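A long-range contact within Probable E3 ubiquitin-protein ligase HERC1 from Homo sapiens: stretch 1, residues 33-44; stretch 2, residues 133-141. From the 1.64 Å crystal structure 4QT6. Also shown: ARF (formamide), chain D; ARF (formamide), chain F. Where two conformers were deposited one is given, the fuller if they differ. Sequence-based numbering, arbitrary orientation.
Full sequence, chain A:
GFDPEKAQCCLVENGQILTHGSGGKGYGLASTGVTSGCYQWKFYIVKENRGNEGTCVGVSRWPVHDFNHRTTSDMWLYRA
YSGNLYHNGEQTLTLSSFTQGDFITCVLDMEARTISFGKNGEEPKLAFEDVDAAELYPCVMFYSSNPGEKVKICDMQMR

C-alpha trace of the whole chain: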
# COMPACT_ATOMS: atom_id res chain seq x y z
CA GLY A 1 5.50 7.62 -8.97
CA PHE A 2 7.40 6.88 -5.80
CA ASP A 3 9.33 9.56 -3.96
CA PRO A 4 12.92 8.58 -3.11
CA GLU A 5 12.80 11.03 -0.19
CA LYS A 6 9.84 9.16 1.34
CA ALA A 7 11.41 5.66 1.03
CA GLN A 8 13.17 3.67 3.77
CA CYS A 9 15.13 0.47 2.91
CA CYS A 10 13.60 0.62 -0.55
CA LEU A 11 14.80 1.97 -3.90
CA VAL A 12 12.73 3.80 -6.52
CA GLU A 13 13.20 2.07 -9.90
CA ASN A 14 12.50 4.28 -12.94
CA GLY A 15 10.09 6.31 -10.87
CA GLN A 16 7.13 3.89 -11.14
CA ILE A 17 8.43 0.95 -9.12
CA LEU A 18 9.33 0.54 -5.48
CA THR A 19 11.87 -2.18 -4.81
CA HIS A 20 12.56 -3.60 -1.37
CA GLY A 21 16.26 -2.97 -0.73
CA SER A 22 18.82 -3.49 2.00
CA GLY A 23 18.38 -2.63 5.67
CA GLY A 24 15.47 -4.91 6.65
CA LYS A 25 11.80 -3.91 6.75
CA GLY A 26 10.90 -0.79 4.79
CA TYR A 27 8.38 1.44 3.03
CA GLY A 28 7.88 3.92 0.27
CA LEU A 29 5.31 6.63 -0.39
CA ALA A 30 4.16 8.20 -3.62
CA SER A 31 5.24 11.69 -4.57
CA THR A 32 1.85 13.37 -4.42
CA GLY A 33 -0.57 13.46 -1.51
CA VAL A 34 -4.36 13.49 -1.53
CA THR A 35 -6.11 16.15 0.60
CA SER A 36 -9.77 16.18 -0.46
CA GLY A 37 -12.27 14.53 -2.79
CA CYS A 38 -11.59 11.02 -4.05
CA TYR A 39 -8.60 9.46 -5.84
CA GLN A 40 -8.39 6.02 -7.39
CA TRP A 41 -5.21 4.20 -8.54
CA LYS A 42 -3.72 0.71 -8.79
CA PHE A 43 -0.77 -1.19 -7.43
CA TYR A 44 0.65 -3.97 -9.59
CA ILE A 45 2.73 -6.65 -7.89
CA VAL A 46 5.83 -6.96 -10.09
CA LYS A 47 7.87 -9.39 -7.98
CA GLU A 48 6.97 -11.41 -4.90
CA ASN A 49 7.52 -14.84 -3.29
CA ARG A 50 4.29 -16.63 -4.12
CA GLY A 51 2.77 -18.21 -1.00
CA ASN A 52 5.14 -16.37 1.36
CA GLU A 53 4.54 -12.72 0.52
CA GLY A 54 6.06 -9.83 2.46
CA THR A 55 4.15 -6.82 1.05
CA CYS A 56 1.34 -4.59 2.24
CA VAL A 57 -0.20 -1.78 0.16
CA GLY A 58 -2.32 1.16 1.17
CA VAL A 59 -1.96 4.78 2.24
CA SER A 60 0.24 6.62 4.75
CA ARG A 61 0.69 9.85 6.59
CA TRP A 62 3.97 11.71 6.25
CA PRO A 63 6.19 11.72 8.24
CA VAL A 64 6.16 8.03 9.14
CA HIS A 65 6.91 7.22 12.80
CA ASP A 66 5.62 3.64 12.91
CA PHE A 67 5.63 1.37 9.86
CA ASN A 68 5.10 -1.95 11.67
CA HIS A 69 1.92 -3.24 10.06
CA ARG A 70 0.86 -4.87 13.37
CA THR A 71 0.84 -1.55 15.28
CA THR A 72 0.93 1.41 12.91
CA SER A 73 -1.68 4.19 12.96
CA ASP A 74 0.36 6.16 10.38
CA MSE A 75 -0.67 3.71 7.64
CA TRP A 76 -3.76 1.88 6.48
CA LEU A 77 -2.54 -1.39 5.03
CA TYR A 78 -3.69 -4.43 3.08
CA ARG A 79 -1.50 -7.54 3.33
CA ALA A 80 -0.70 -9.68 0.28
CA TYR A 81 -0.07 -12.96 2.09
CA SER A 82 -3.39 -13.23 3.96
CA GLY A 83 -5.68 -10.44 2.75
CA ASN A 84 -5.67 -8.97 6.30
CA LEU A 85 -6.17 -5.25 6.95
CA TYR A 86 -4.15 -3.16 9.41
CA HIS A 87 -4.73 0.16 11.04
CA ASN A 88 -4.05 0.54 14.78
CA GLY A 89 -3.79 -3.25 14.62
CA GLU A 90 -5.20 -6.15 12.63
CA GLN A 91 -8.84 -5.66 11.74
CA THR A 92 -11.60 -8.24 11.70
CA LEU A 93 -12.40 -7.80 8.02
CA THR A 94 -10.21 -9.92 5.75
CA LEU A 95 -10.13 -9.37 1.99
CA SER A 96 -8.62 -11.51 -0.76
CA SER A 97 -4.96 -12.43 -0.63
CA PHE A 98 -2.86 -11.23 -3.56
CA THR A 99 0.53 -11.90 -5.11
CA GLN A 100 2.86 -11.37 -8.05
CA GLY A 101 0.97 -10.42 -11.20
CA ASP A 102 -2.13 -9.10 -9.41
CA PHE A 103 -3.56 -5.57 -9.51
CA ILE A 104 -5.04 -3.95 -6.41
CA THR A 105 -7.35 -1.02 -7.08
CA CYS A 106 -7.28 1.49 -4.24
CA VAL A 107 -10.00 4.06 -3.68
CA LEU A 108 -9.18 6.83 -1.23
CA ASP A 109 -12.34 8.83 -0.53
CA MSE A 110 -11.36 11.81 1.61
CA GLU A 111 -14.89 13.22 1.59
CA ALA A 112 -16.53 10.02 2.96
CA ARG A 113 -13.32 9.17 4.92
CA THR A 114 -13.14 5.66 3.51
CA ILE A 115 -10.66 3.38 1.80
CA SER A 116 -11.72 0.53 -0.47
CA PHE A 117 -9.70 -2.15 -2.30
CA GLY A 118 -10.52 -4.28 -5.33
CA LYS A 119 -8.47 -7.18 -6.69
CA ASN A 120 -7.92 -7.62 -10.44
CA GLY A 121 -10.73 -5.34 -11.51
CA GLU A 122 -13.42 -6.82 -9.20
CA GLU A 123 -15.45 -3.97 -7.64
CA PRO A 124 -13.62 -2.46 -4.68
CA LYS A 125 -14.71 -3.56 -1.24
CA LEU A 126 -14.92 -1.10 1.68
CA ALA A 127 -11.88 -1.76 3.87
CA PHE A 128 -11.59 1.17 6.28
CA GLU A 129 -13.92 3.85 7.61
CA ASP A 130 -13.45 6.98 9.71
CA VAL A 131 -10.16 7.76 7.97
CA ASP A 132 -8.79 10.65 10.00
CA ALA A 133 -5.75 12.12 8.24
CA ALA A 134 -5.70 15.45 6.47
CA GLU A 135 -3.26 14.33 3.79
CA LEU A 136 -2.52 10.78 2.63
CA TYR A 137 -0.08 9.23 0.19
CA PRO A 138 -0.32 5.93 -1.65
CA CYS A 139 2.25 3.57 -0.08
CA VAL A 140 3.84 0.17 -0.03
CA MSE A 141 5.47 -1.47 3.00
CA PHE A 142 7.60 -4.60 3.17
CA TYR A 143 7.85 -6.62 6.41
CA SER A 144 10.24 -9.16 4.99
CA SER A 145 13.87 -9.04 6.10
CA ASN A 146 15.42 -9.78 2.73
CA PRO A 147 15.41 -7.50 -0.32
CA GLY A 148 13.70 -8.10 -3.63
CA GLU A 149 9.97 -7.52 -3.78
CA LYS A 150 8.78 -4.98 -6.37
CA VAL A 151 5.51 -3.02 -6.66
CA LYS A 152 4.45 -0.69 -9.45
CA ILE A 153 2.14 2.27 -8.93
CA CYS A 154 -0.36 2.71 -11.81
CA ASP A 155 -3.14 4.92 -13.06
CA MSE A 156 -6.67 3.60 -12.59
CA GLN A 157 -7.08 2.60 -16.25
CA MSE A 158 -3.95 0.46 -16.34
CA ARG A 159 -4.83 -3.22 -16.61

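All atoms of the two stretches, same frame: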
# COMPACT_ATOMS: atom_id res chain seq x y z
N GLY A 33 0.41 13.78 -2.53
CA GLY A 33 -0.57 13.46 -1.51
C GLY A 33 -1.96 13.84 -1.94
O GLY A 33 -2.14 14.68 -2.85
N VAL A 34 -2.95 13.23 -1.29
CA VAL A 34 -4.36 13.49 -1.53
C VAL A 34 -4.94 14.21 -0.31
O VAL A 34 -4.77 13.73 0.82
CB VAL A 34 -5.12 12.18 -1.78
CG1 VAL A 34 -6.59 12.43 -2.12
CG2 VAL A 34 -4.47 11.41 -2.92
N THR A 35 -5.62 15.34 -0.53
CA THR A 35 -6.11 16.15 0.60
C THR A 35 -7.61 16.42 0.62
O THR A 35 -8.14 16.97 1.60
CB THR A 35 -5.37 17.49 0.68
OG1 THR A 35 -5.40 18.12 -0.60
CG2 THR A 35 -3.94 17.27 1.06
N SER A 36 -8.31 16.07 -0.45
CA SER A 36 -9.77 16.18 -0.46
C SER A 36 -10.34 15.26 -1.55
O SER A 36 -9.59 14.60 -2.30
CB SER A 36 -10.21 17.62 -0.69
OG SER A 36 -9.88 18.09 -1.98
N GLY A 37 -11.66 15.25 -1.68
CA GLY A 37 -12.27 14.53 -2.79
C GLY A 37 -12.01 13.04 -2.73
O GLY A 37 -12.03 12.44 -1.66
N CYS A 38 -11.78 12.45 -3.90
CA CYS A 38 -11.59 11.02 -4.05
C CYS A 38 -10.52 10.79 -5.13
O CYS A 38 -10.49 11.48 -6.14
CB CYS A 38 -12.94 10.32 -4.38
SG CYS A 38 -12.97 8.50 -4.44
N TYR A 39 -9.64 9.83 -4.88
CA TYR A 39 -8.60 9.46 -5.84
C TYR A 39 -8.52 7.96 -5.90
O TYR A 39 -8.49 7.28 -4.87
CB TYR A 39 -7.25 10.02 -5.44
CG TYR A 39 -6.11 9.64 -6.36
CD1 TYR A 39 -6.12 9.99 -7.71
CD2 TYR A 39 -5.01 8.95 -5.87
CE1 TYR A 39 -5.08 9.67 -8.54
CE2 TYR A 39 -3.95 8.62 -6.70
CZ TYR A 39 -3.99 8.98 -8.04
OH TYR A 39 -2.94 8.67 -8.88
N GLN A 40 -8.48 7.45 -7.13
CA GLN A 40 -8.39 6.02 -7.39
C GLN A 40 -7.08 5.73 -8.17
O GLN A 40 -6.70 6.49 -9.06
CB GLN A 40 -9.61 5.62 -8.20
CG GLN A 40 -9.86 4.14 -8.31
CD GLN A 40 -11.17 3.83 -9.03
OE1 GLN A 40 -12.13 4.60 -8.96
NE2 GLN A 40 -11.19 2.73 -9.74
N TRP A 41 -6.41 4.63 -7.83
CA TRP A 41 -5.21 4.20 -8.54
C TRP A 41 -5.04 2.69 -8.35
O TRP A 41 -5.85 2.05 -7.66
CB TRP A 41 -3.96 4.96 -8.05
CG TRP A 41 -3.52 4.51 -6.71
CD1 TRP A 41 -2.49 3.66 -6.45
CD2 TRP A 41 -4.07 4.88 -5.44
NE1 TRP A 41 -2.38 3.46 -5.11
CE2 TRP A 41 -3.32 4.21 -4.46
CE3 TRP A 41 -5.11 5.73 -5.04
CZ2 TRP A 41 -3.58 4.32 -3.10
CZ3 TRP A 41 -5.40 5.83 -3.68
CH2 TRP A 41 -4.62 5.13 -2.72
N LYS A 42 -4.00 2.12 -8.96
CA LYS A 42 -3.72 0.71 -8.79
C LYS A 42 -2.28 0.46 -8.39
O LYS A 42 -1.39 1.22 -8.71
CB LYS A 42 -4.02 -0.08 -10.08
CG LYS A 42 -5.47 -0.03 -10.49
CD LYS A 42 -5.71 -0.84 -11.74
CE LYS A 42 -7.19 -0.87 -12.08
NZ LYS A 42 -7.40 -1.41 -13.45
N PHE A 43 -2.08 -0.60 -7.60
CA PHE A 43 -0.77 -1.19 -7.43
C PHE A 43 -0.71 -2.48 -8.22
O PHE A 43 -1.70 -3.22 -8.25
CB PHE A 43 -0.49 -1.49 -5.97
CG PHE A 43 -0.23 -0.26 -5.13
CD1 PHE A 43 0.89 0.52 -5.38
CD2 PHE A 43 -1.04 0.06 -4.07
CE1 PHE A 43 1.16 1.63 -4.61
CE2 PHE A 43 -0.76 1.17 -3.28
CZ PHE A 43 0.35 1.93 -3.53
N TYR A 44 0.43 -2.73 -8.86
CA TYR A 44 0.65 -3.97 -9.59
C TYR A 44 1.85 -4.66 -8.96
O TYR A 44 2.92 -4.04 -8.76
CB TYR A 44 0.90 -3.67 -11.06
CG TYR A 44 1.28 -4.89 -11.84
CD1 TYR A 44 0.34 -5.87 -12.12
CD2 TYR A 44 2.59 -5.08 -12.26
CE1 TYR A 44 0.70 -7.01 -12.84
CE2 TYR A 44 2.95 -6.22 -12.96
CZ TYR A 44 1.99 -7.18 -13.24
OH TYR A 44 2.33 -8.31 -13.97
N ALA A 133 -6.90 11.30 8.62
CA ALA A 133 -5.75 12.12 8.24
C ALA A 133 -6.15 13.21 7.27
O ALA A 133 -7.08 13.02 6.48
CB ALA A 133 -4.65 11.29 7.63
N ALA A 134 -5.46 14.34 7.35
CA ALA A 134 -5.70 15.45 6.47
C ALA A 134 -5.10 15.23 5.10
O ALA A 134 -5.66 15.70 4.10
CB ALA A 134 -5.15 16.73 7.05
N GLU A 135 -3.94 14.58 5.06
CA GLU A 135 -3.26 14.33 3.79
C GLU A 135 -2.71 12.91 3.80
O GLU A 135 -2.07 12.49 4.77
CB GLU A 135 -2.14 15.33 3.57
CG GLU A 135 -1.39 15.13 2.25
CD GLU A 135 -0.69 16.37 1.74
OE1 GLU A 135 -0.49 17.34 2.49
OE2 GLU A 135 -0.34 16.37 0.53
N LEU A 136 -2.93 12.18 2.71
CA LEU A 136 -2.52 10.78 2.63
C LEU A 136 -1.83 10.50 1.31
O LEU A 136 -2.16 11.10 0.28
CB LEU A 136 -3.68 9.81 2.83
CG LEU A 136 -4.19 9.74 4.27
CD1 LEU A 136 -5.50 8.96 4.36
CD2 LEU A 136 -3.13 9.10 5.16
N TYR A 137 -0.85 9.61 1.38
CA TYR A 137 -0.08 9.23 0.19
C TYR A 137 -0.25 7.75 -0.05
O TYR A 137 -0.12 6.96 0.87
CB TYR A 137 1.41 9.49 0.38
CG TYR A 137 1.77 10.91 0.68
CD1 TYR A 137 1.59 11.44 1.97
CD2 TYR A 137 2.28 11.72 -0.31
CE1 TYR A 137 1.91 12.76 2.23
CE2 TYR A 137 2.59 13.05 -0.03
CZ TYR A 137 2.41 13.54 1.24
OH TYR A 137 2.75 14.86 1.47
N PRO A 138 -0.49 7.35 -1.30
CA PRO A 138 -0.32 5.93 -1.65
C PRO A 138 1.02 5.39 -1.15
O PRO A 138 2.03 6.10 -1.20
CB PRO A 138 -0.38 5.94 -3.18
CG PRO A 138 -1.23 7.12 -3.50
CD PRO A 138 -0.90 8.16 -2.47
N CYS A 139 1.02 4.17 -0.63
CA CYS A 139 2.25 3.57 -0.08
C CYS A 139 2.30 2.08 -0.20
O CYS A 139 1.30 1.42 -0.38
CB CYS A 139 2.42 3.92 1.40
SG CYS A 139 1.28 3.10 2.52
N VAL A 140 3.52 1.58 -0.06
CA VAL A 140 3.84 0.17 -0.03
C VAL A 140 4.76 -0.02 1.15
O VAL A 140 5.61 0.84 1.41
CB VAL A 140 4.53 -0.24 -1.35
CG1 VAL A 140 5.02 -1.67 -1.29
CG2 VAL A 140 3.59 -0.03 -2.52
N MSE A 141 4.58 -1.12 1.88
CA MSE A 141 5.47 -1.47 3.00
C MSE A 141 5.88 -2.91 2.83
O MSE A 141 5.07 -3.72 2.39
CB MSE A 141 4.66 -1.23 4.29
CG MSE A 141 5.41 -1.36 5.61
SE MSE A 141 5.48 -3.21 6.29
CE MSE A 141 3.82 -3.97 5.58
N ARF D . -4.04 13.59 -5.96
C ARF D . -3.61 12.83 -6.97
O ARF D . -2.63 12.11 -6.81
N ARF F . -0.11 8.49 -7.37
C ARF F . 0.67 8.01 -8.36
O ARF F . 1.89 8.13 -8.27
O HOH W 1 1.58 16.43 -2.22

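At the apolar centre of this contact lies Pro138, whose CA-to-CB bond points toward the first stretch and which meets three aromatic side chains there. Trp41 takes the ring most squarely: Pro138 CG sits 3.8 Å from the centroid of the tryptophan's six-membered ring and 18° off its normal, a CH-pi contact over the face, while Pro138 CB comes within 3.6 Å of Trp41 CZ2. A proline suits this place because its compact, rigid ring offers C-H groups to an aromatic face without a flexible chain to be ordered. Tyr39 meets the same ring with its edge, CE2 lying 4.5 Å from Pro138 CG, and Phe43 closes in with CZ 4.1 Å from Pro138 CB. Tyr39, Trp41 and Phe43 alternate along strand 38-44, so all three point toward the second stretch, while Gln40 and Lys42 between them make no contact with it.

The packing continues at Val140, whose CG2 methyl lies over the face of Phe43, 4.1 Å from the ring centroid; the closest approach, to Phe43 CE1, is 3.6 Å. A branched aliphatic side chain places a methyl here without any polar group to satisfy. The two strands run at only 17° to one another, but their axes come no closer than 9.3 Å, too far for backbone pairing, so side chains fill the space between them.

Farther out, the backbones do meet. Val34 and Leu136 form a single antiparallel bridge, with Val34 N donating to Leu136 O at 2.8 Å and Leu136 N donating to Val34 O at 3.1 Å. Both hydrogen bonds are nearly straight, at 166° and 161°. Glu135 CA adds a CA-H...O contact to Val34 O at 3.4 Å.

Beside this bridge, Gly33 CA lies over the face of the Tyr137 ring, 3.8 Å from its centroid. Glycine fits because a CB here would point toward the second stretch, falling 2.3 Å from Glu135 OE2, a clash, and 3.0 Å from Tyr137 CE2.

At the polar edge, Glu135 leaves its backbone sideways, but the end of its extended side chain comes nearer, bringing CD to 3.4 Å from Thr35 CG2. Its carboxylate also reaches a water that accepts a hydrogen bond from Gly33 N at 2.9 Å and donates a weak one to Glu135 OE2 at 3.4 Å. A long acidic side chain can thus reach across the exposed margin while keeping its charge near solvent.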